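Local atomic coordinates of modulator of the activity of Ets CG15085-PA (PDB entry 1SV0), a protein that binds the SAM domain of the Ets-family repressor Yan through its own SAM domain and probably relieves repression by depolymerising it. Residues 46-57 against 66-76. Numbering follows the deposited sequence.
Sequences GKALCLMSLDMY and KMLYRDFRVRL
Tyr57, Tyr69 and Phe72 carry this contact and illustrate how a few aromatic rings can join a long helix to two short ones. Tyr69 turns the edge of its ring onto the face of Tyr57 in an offset edge-to-face pair, with the planes at 76° and Tyr69 CD1 3.5 Å from Tyr57 CE1. CG anti to the backbone N (chi1 174°) swings the Tyr69 ring so that this edge meets Tyr57 while one face lies against Leu54 CB, 3.9 Å from the ring centroid in a CH-pi contact. Tyr69 CB itself sits over the Tyr57 ring, a second CH-pi contact, and the opposite face receives Met52 CE. A water bridges the far end, 2.7 Å from Tyr69 OH and accepting from Leu54 N. Phe72 enters as a knob into the hole formed by Gly46, Leu49, Cys50 and Tyr57: Leu49 CB rests on its face, 3.4 Å from Phe72 CZ, while Cys50 SG lies at the ring edge, 3.9 Å from Phe72 CE2. Tyr57 OH lies against Phe72 CB at 3.7 Å and closes one side of the hole. A leucine in place of Tyr57 would probably leave a gap between Met52 and Tyr69 and deprive Phe72 of one wall. Within the SAM domain, helix 65-80 thus packs on helices 46-51 and 54-60, Leu49 and Leu68 also touch helix 16-30, and Lys47 forms a salt bridge with Glu28 of the neighbouring pokkuri (Yan) chain.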
ATOM      1  N   GLY C  46      -3.403  -6.199   2.528  1.00 28.89           N
ATOM      2  CA  GLY C  46      -4.118  -6.427   1.284  1.00 27.76           C
ATOM      3  C   GLY C  46      -4.770  -5.183   0.686  1.00 29.09           C
ATOM      4  O   GLY C  46      -4.782  -5.013  -0.537  1.00 30.71           O
ATOM      5  N   LYS C  47      -5.313  -4.313   1.533  1.00 29.26           N
ATOM      6  CA  LYS C  47      -5.953  -3.086   1.051  1.00 30.53           C
ATOM      7  C   LYS C  47      -4.974  -2.288   0.205  1.00 30.36           C
ATOM      8  O   LYS C  47      -5.337  -1.751  -0.845  1.00 29.61           O
ATOM      9  CB  LYS C  47      -6.420  -2.216   2.219  1.00 31.78           C
ATOM     10  CG  LYS C  47      -7.697  -2.684   2.905  1.00 36.39           C
ATOM     11  CD  LYS C  47      -8.324  -1.516   3.665  1.00 40.95           C
ATOM     12  CE  LYS C  47      -9.769  -1.795   4.057  1.00 43.64           C
ATOM     13  NZ  LYS C  47     -10.398  -0.603   4.706  1.00 47.30           N
ATOM     14  N   ALA C  48      -3.729  -2.217   0.672  1.00 27.78           N
ATOM     15  CA  ALA C  48      -2.679  -1.497  -0.035  1.00 28.60           C
ATOM     16  C   ALA C  48      -2.354  -2.179  -1.358  1.00 29.12           C
ATOM     17  O   ALA C  48      -2.151  -1.508  -2.375  1.00 27.54           O
ATOM     18  CB  ALA C  48      -1.408  -1.407   0.837  1.00 26.56           C
ATOM     19  N   LEU C  49      -2.309  -3.511  -1.343  1.00 30.17           N
ATOM     20  CA  LEU C  49      -1.995  -4.274  -2.552  1.00 32.84           C
ATOM     21  C   LEU C  49      -3.020  -4.025  -3.659  1.00 32.50           C
ATOM     22  O   LEU C  49      -2.669  -3.981  -4.840  1.00 33.32           O
ATOM     23  CB  LEU C  49      -1.900  -5.777  -2.221  1.00 30.74           C
ATOM     24  CG  LEU C  49      -0.531  -6.451  -2.409  1.00 34.78           C
ATOM     25  CD1 LEU C  49       0.579  -5.595  -1.825  1.00 31.37           C
ATOM     26  CD2 LEU C  49      -0.548  -7.832  -1.754  1.00 33.62           C
ATOM     27  N   CYS C  50      -4.281  -3.848  -3.274  1.00 35.31           N
ATOM     28  CA  CYS C  50      -5.351  -3.577  -4.239  1.00 37.59           C
ATOM     29  C   CYS C  50      -5.060  -2.316  -5.040  1.00 38.41           C
ATOM     30  O   CYS C  50      -5.458  -2.194  -6.201  1.00 39.65           O
ATOM     31  CB  CYS C  50      -6.689  -3.392  -3.522  1.00 37.25           C
ATOM     32  SG  CYS C  50      -7.401  -4.888  -2.850  1.00 42.19           S
ATOM     33  N   LEU C  51      -4.379  -1.373  -4.404  1.00 38.68           N
ATOM     34  CA  LEU C  51      -4.037  -0.105  -5.033  1.00 40.07           C
ATOM     35  C   LEU C  51      -2.784  -0.197  -5.904  1.00 40.55           C
ATOM     36  O   LEU C  51      -2.531   0.691  -6.710  1.00 41.99           O
ATOM     37  CB  LEU C  51      -3.835   0.972  -3.952  1.00 39.00           C
ATOM     38  CG  LEU C  51      -5.063   1.585  -3.259  1.00 40.75           C
ATOM     39  CD1 LEU C  51      -6.116   0.536  -2.984  1.00 38.68           C
ATOM     40  CD2 LEU C  51      -4.630   2.261  -1.969  1.00 38.34           C
ATOM     41  N   MET C  52      -2.008  -1.272  -5.757  1.00 41.42           N
ATOM     42  CA  MET C  52      -0.776  -1.416  -6.532  1.00 42.32           C
ATOM     43  C   MET C  52      -0.944  -1.820  -7.992  1.00 41.12           C
ATOM     44  O   MET C  52      -1.600  -2.812  -8.314  1.00 40.74           O
ATOM     45  CB  MET C  52       0.181  -2.409  -5.864  1.00 44.00           C
ATOM     46  CG  MET C  52       0.716  -1.979  -4.506  1.00 47.65           C
ATOM     47  SD  MET C  52       2.416  -2.562  -4.240  1.00 52.25           S
ATOM     48  CE  MET C  52       2.260  -4.270  -4.649  1.00 51.47           C
ATOM     49  N   SER C  53      -0.328  -1.038  -8.871  1.00 40.48           N
ATOM     50  CA  SER C  53      -0.369  -1.306 -10.302  1.00 39.51           C
ATOM     51  C   SER C  53       0.745  -2.308 -10.588  1.00 38.12           C
ATOM     52  O   SER C  53       1.639  -2.484  -9.759  1.00 36.86           O
ATOM     53  CB  SER C  53      -0.119  -0.016 -11.082  1.00 39.30           C
ATOM     54  OG  SER C  53       1.142   0.534 -10.734  1.00 40.67           O
ATOM     55  N   LEU C  54       0.683  -2.974 -11.739  1.00 39.01           N
ATOM     56  CA  LEU C  54       1.705  -3.951 -12.110  1.00 40.43           C
ATOM     57  C   LEU C  54       3.076  -3.307 -11.988  1.00 40.74           C
ATOM     58  O   LEU C  54       4.030  -3.920 -11.509  1.00 39.99           O
ATOM     59  CB  LEU C  54       1.498  -4.420 -13.549  1.00 41.45           C
ATOM     60  CG  LEU C  54       2.631  -5.232 -14.180  1.00 41.61           C
ATOM     61  CD1 LEU C  54       2.854  -6.527 -13.402  1.00 40.56           C
ATOM     62  CD2 LEU C  54       2.275  -5.533 -15.634  1.00 42.45           C
ATOM     63  N   ASP C  55       3.146  -2.055 -12.423  1.00 40.98           N
ATOM     64  CA  ASP C  55       4.367  -1.264 -12.401  1.00 41.24           C
ATOM     65  C   ASP C  55       5.020  -1.207 -11.020  1.00 39.59           C
ATOM     66  O   ASP C  55       6.249  -1.220 -10.891  1.00 36.10           O
ATOM     67  CB  ASP C  55       4.034   0.155 -12.859  1.00 47.82           C
ATOM     68  CG  ASP C  55       5.254   0.929 -13.267  1.00 52.79           C
ATOM     69  OD1 ASP C  55       6.202   1.015 -12.458  1.00 55.67           O
ATOM     70  OD2 ASP C  55       5.262   1.450 -14.404  1.00 58.33           O
ATOM     71  N   MET C  56       4.194  -1.132  -9.982  1.00 36.36           N
ATOM     72  CA  MET C  56       4.701  -1.053  -8.622  1.00 35.56           C
ATOM     73  C   MET C  56       5.224  -2.400  -8.131  1.00 33.46           C
ATOM     74  O   MET C  56       6.103  -2.457  -7.280  1.00 32.91           O
ATOM     75  CB  MET C  56       3.603  -0.503  -7.718  1.00 37.18           C
ATOM     76  CG  MET C  56       3.150   0.884  -8.177  1.00 37.66           C
ATOM     77  SD  MET C  56       1.604   1.442  -7.469  1.00 40.60           S
ATOM     78  CE  MET C  56       2.134   1.843  -5.826  1.00 36.65           C
ATOM     79  N   TYR C  57       4.690  -3.483  -8.686  1.00 32.73           N
ATOM     80  CA  TYR C  57       5.140  -4.824  -8.329  1.00 32.66           C
ATOM     81  C   TYR C  57       6.506  -5.060  -8.978  1.00 34.19           C
ATOM     82  O   TYR C  57       7.454  -5.484  -8.320  1.00 33.48           O
ATOM     83  CB  TYR C  57       4.169  -5.887  -8.851  1.00 30.50           C
ATOM     84  CG  TYR C  57       2.939  -6.110  -8.008  1.00 32.24           C
ATOM     85  CD1 TYR C  57       1.791  -5.337  -8.187  1.00 32.18           C
ATOM     86  CD2 TYR C  57       2.905  -7.132  -7.061  1.00 33.19           C
ATOM     87  CE1 TYR C  57       0.631  -5.581  -7.448  1.00 32.19           C
ATOM     88  CE2 TYR C  57       1.754  -7.388  -6.315  1.00 35.78           C
ATOM     89  CZ  TYR C  57       0.620  -6.609  -6.517  1.00 35.22           C
ATOM     90  OH  TYR C  57      -0.526  -6.877  -5.804  1.00 36.44           O
ATOM     91  N   LYS C  66       5.452  -9.873 -12.035  1.00 33.25           N
ATOM     92  CA  LYS C  66       4.188  -9.985 -12.757  1.00 34.03           C
ATOM     93  C   LYS C  66       3.341 -11.151 -12.270  1.00 33.78           C
ATOM     94  O   LYS C  66       2.112 -11.079 -12.306  1.00 32.82           O
ATOM     95  CB  LYS C  66       4.421 -10.114 -14.269  1.00 36.93           C
ATOM     96  CG  LYS C  66       5.029 -11.442 -14.724  1.00 39.52           C
ATOM     97  CD  LYS C  66       5.044 -11.532 -16.248  1.00 42.79           C
ATOM     98  CE  LYS C  66       5.518 -12.895 -16.727  1.00 43.82           C
ATOM     99  NZ  LYS C  66       5.443 -13.018 -18.214  1.00 46.77           N
ATOM    100  N   MET C  67       3.988 -12.226 -11.823  1.00 31.75           N
ATOM    101  CA  MET C  67       3.245 -13.379 -11.325  1.00 33.31           C
ATOM    102  C   MET C  67       2.563 -13.028 -10.011  1.00 31.01           C
ATOM    103  O   MET C  67       1.496 -13.555  -9.706  1.00 29.86           O
ATOM    104  CB  MET C  67       4.168 -14.587 -11.128  1.00 34.63           C
ATOM    105  CG  MET C  67       4.759 -15.118 -12.425  1.00 39.80           C
ATOM    106  SD  MET C  67       3.514 -15.231 -13.734  1.00 44.38           S
ATOM    107  CE  MET C  67       2.419 -16.521 -13.107  1.00 38.54           C
ATOM    108  N   LEU C  68       3.193 -12.150  -9.229  1.00 29.26           N
ATOM    109  CA  LEU C  68       2.616 -11.704  -7.959  1.00 28.06           C
ATOM    110  C   LEU C  68       1.362 -10.887  -8.266  1.00 28.75           C
ATOM    111  O   LEU C  68       0.293 -11.094  -7.665  1.00 26.91           O
ATOM    112  CB  LEU C  68       3.608 -10.820  -7.181  1.00 25.70           C
ATOM    113  CG  LEU C  68       4.932 -11.446  -6.742  1.00 25.77           C
ATOM    114  CD1 LEU C  68       5.746 -10.437  -5.923  1.00 24.52           C
ATOM    115  CD2 LEU C  68       4.653 -12.701  -5.926  1.00 25.35           C
ATOM    116  N   TYR C  69       1.505  -9.949  -9.201  1.00 29.85           N
ATOM    117  CA  TYR C  69       0.395  -9.088  -9.605  1.00 30.61           C
ATOM    118  C   TYR C  69      -0.756  -9.942 -10.113  1.00 31.66           C
ATOM    119  O   TYR C  69      -1.900  -9.801  -9.692  1.00 30.80           O
ATOM    120  CB  TYR C  69       0.839  -8.146 -10.728  1.00 33.12           C
ATOM    121  CG  TYR C  69      -0.283  -7.305 -11.304  1.00 34.95           C
ATOM    122  CD1 TYR C  69      -0.762  -6.189 -10.624  1.00 37.38           C
ATOM    123  CD2 TYR C  69      -0.879  -7.640 -12.523  1.00 35.93           C
ATOM    124  CE1 TYR C  69      -1.809  -5.418 -11.141  1.00 39.33           C
ATOM    125  CE2 TYR C  69      -1.928  -6.880 -13.049  1.00 38.73           C
ATOM    126  CZ  TYR C  69      -2.386  -5.770 -12.353  1.00 39.27           C
ATOM    127  OH  TYR C  69      -3.411  -5.010 -12.867  1.00 41.97           O
ATOM    128  N   ARG C  70      -0.427 -10.838 -11.030  1.00 33.88           N
ATOM    129  CA  ARG C  70      -1.406 -11.725 -11.637  1.00 37.25           C
ATOM    130  C   ARG C  70      -2.156 -12.557 -10.595  1.00 37.10           C
ATOM    131  O   ARG C  70      -3.385 -12.617 -10.613  1.00 36.65           O
ATOM    132  CB  ARG C  70      -0.690 -12.633 -12.630  1.00 40.82           C
ATOM    133  CG  ARG C  70      -1.587 -13.412 -13.566  1.00 48.81           C
ATOM    134  CD  ARG C  70      -0.738 -14.042 -14.666  1.00 52.29           C
ATOM    135  NE  ARG C  70       0.034 -13.028 -15.384  1.00 56.25           N
ATOM    136  CZ  ARG C  70       0.933 -13.298 -16.327  1.00 58.62           C
ATOM    137  NH1 ARG C  70       1.185 -14.556 -16.672  1.00 59.58           N
ATOM    138  NH2 ARG C  70       1.577 -12.308 -16.933  1.00 58.44           N
ATOM    139  N   ASP C  71      -1.410 -13.187  -9.690  1.00 34.17           N
ATOM    140  CA  ASP C  71      -1.998 -14.023  -8.649  1.00 33.79           C
ATOM    141  C   ASP C  71      -2.909 -13.239  -7.706  1.00 33.23           C
ATOM    142  O   ASP C  71      -3.989 -13.718  -7.342  1.00 30.88           O
ATOM    143  CB  ASP C  71      -0.884 -14.716  -7.852  1.00 34.77           C
ATOM    144  CG  ASP C  71      -1.412 -15.773  -6.901  1.00 37.81           C
ATOM    145  OD1 ASP C  71      -1.709 -15.443  -5.729  1.00 39.01           O
ATOM    146  OD2 ASP C  71      -1.533 -16.940  -7.331  1.00 38.67           O
ATOM    147  N   PHE C  72      -2.486 -12.037  -7.314  1.00 31.26           N
ATOM    148  CA  PHE C  72      -3.303 -11.219  -6.417  1.00 32.34           C
ATOM    149  C   PHE C  72      -4.626 -10.829  -7.084  1.00 33.81           C
ATOM    150  O   PHE C  72      -5.688 -10.881  -6.457  1.00 32.88           O
ATOM    151  CB  PHE C  72      -2.559  -9.948  -5.990  1.00 30.36           C
ATOM    152  CG  PHE C  72      -3.245  -9.196  -4.885  1.00 31.41           C
ATOM    153  CD1 PHE C  72      -3.100  -9.595  -3.561  1.00 30.89           C
ATOM    154  CD2 PHE C  72      -4.060  -8.103  -5.169  1.00 30.53           C
ATOM    155  CE1 PHE C  72      -3.753  -8.917  -2.533  1.00 33.38           C
ATOM    156  CE2 PHE C  72      -4.719  -7.414  -4.144  1.00 31.76           C
ATOM    157  CZ  PHE C  72      -4.567  -7.820  -2.829  1.00 31.22           C
ATOM    158  N   ARG C  73      -4.555 -10.438  -8.353  1.00 35.43           N
ATOM    159  CA  ARG C  73      -5.742 -10.052  -9.116  1.00 37.67           C
ATOM    160  C   ARG C  73      -6.756 -11.192  -9.209  1.00 37.48           C
ATOM    161  O   ARG C  73      -7.964 -10.971  -9.099  1.00 34.80           O
ATOM    162  CB  ARG C  73      -5.334  -9.610 -10.529  1.00 40.78           C
ATOM    163  CG  ARG C  73      -5.379  -8.113 -10.743  1.00 47.56           C
ATOM    164  CD  ARG C  73      -4.632  -7.380  -9.658  1.00 51.57           C
ATOM    165  NE  ARG C  73      -4.844  -5.939  -9.727  1.00 58.02           N
ATOM    166  CZ  ARG C  73      -6.026  -5.342  -9.600  1.00 60.20           C
ATOM    167  NH1 ARG C  73      -7.124  -6.057  -9.395  1.00 61.52           N
ATOM    168  NH2 ARG C  73      -6.109  -4.021  -9.677  1.00 62.42           N
ATOM    169  N   VAL C  74      -6.259 -12.408  -9.427  1.00 36.92           N
ATOM    170  CA  VAL C  74      -7.121 -13.577  -9.521  1.00 38.38           C
ATOM    171  C   VAL C  74      -7.856 -13.773  -8.198  1.00 38.65           C
ATOM    172  O   VAL C  74      -9.068 -13.993  -8.177  1.00 37.50           O
ATOM    173  CB  VAL C  74      -6.307 -14.853  -9.821  1.00 39.75           C
ATOM    174  CG1 VAL C  74      -7.219 -16.073  -9.769  1.00 41.02           C
ATOM    175  CG2 VAL C  74      -5.641 -14.736 -11.185  1.00 40.77           C
ATOM    176  N   ARG C  75      -7.113 -13.692  -7.097  1.00 36.95           N
ATOM    177  CA  ARG C  75      -7.702 -13.852  -5.775  1.00 36.01           C
ATOM    178  C   ARG C  75      -8.745 -12.768  -5.517  1.00 36.80           C
ATOM    179  O   ARG C  75      -9.837 -13.049  -5.017  1.00 35.16           O
ATOM    180  CB  ARG C  75      -6.615 -13.805  -4.694  1.00 33.97           C
ATOM    181  CG  ARG C  75      -5.756 -15.062  -4.618  1.00 34.58           C
ATOM    182  CD  ARG C  75      -4.580 -14.876  -3.670  1.00 32.42           C
ATOM    183  NE  ARG C  75      -3.721 -16.056  -3.615  1.00 33.90           N
ATOM    184  CZ  ARG C  75      -3.835 -17.040  -2.725  1.00 35.92           C
ATOM    185  NH1 ARG C  75      -4.780 -17.002  -1.793  1.00 33.29           N
ATOM    186  NH2 ARG C  75      -2.995 -18.066  -2.768  1.00 38.23           N
ATOM    187  N   LEU C  76      -8.411 -11.532  -5.871  1.00 36.71           N
ATOM    188  CA  LEU C  76      -9.329 -10.420  -5.670  1.00 38.15           C
ATOM    189  C   LEU C  76     -10.582 -10.588  -6.536  1.00 39.61           C
ATOM    190  O   LEU C  76     -11.705 -10.408  -6.064  1.00 39.03           O
ATOM    191  CB  LEU C  76      -8.634  -9.099  -6.006  1.00 37.32           C
ATOM    192  CG  LEU C  76      -9.470  -7.821  -5.865  1.00 38.19           C
ATOM    193  CD1 LEU C  76      -9.974  -7.677  -4.434  1.00 38.06           C
ATOM    194  CD2 LEU C  76      -8.621  -6.617  -6.253  1.00 39.29           C
TER
HETATM  195  O   HOH W   1      -2.223  -2.649 -13.227  1.00 43.11           O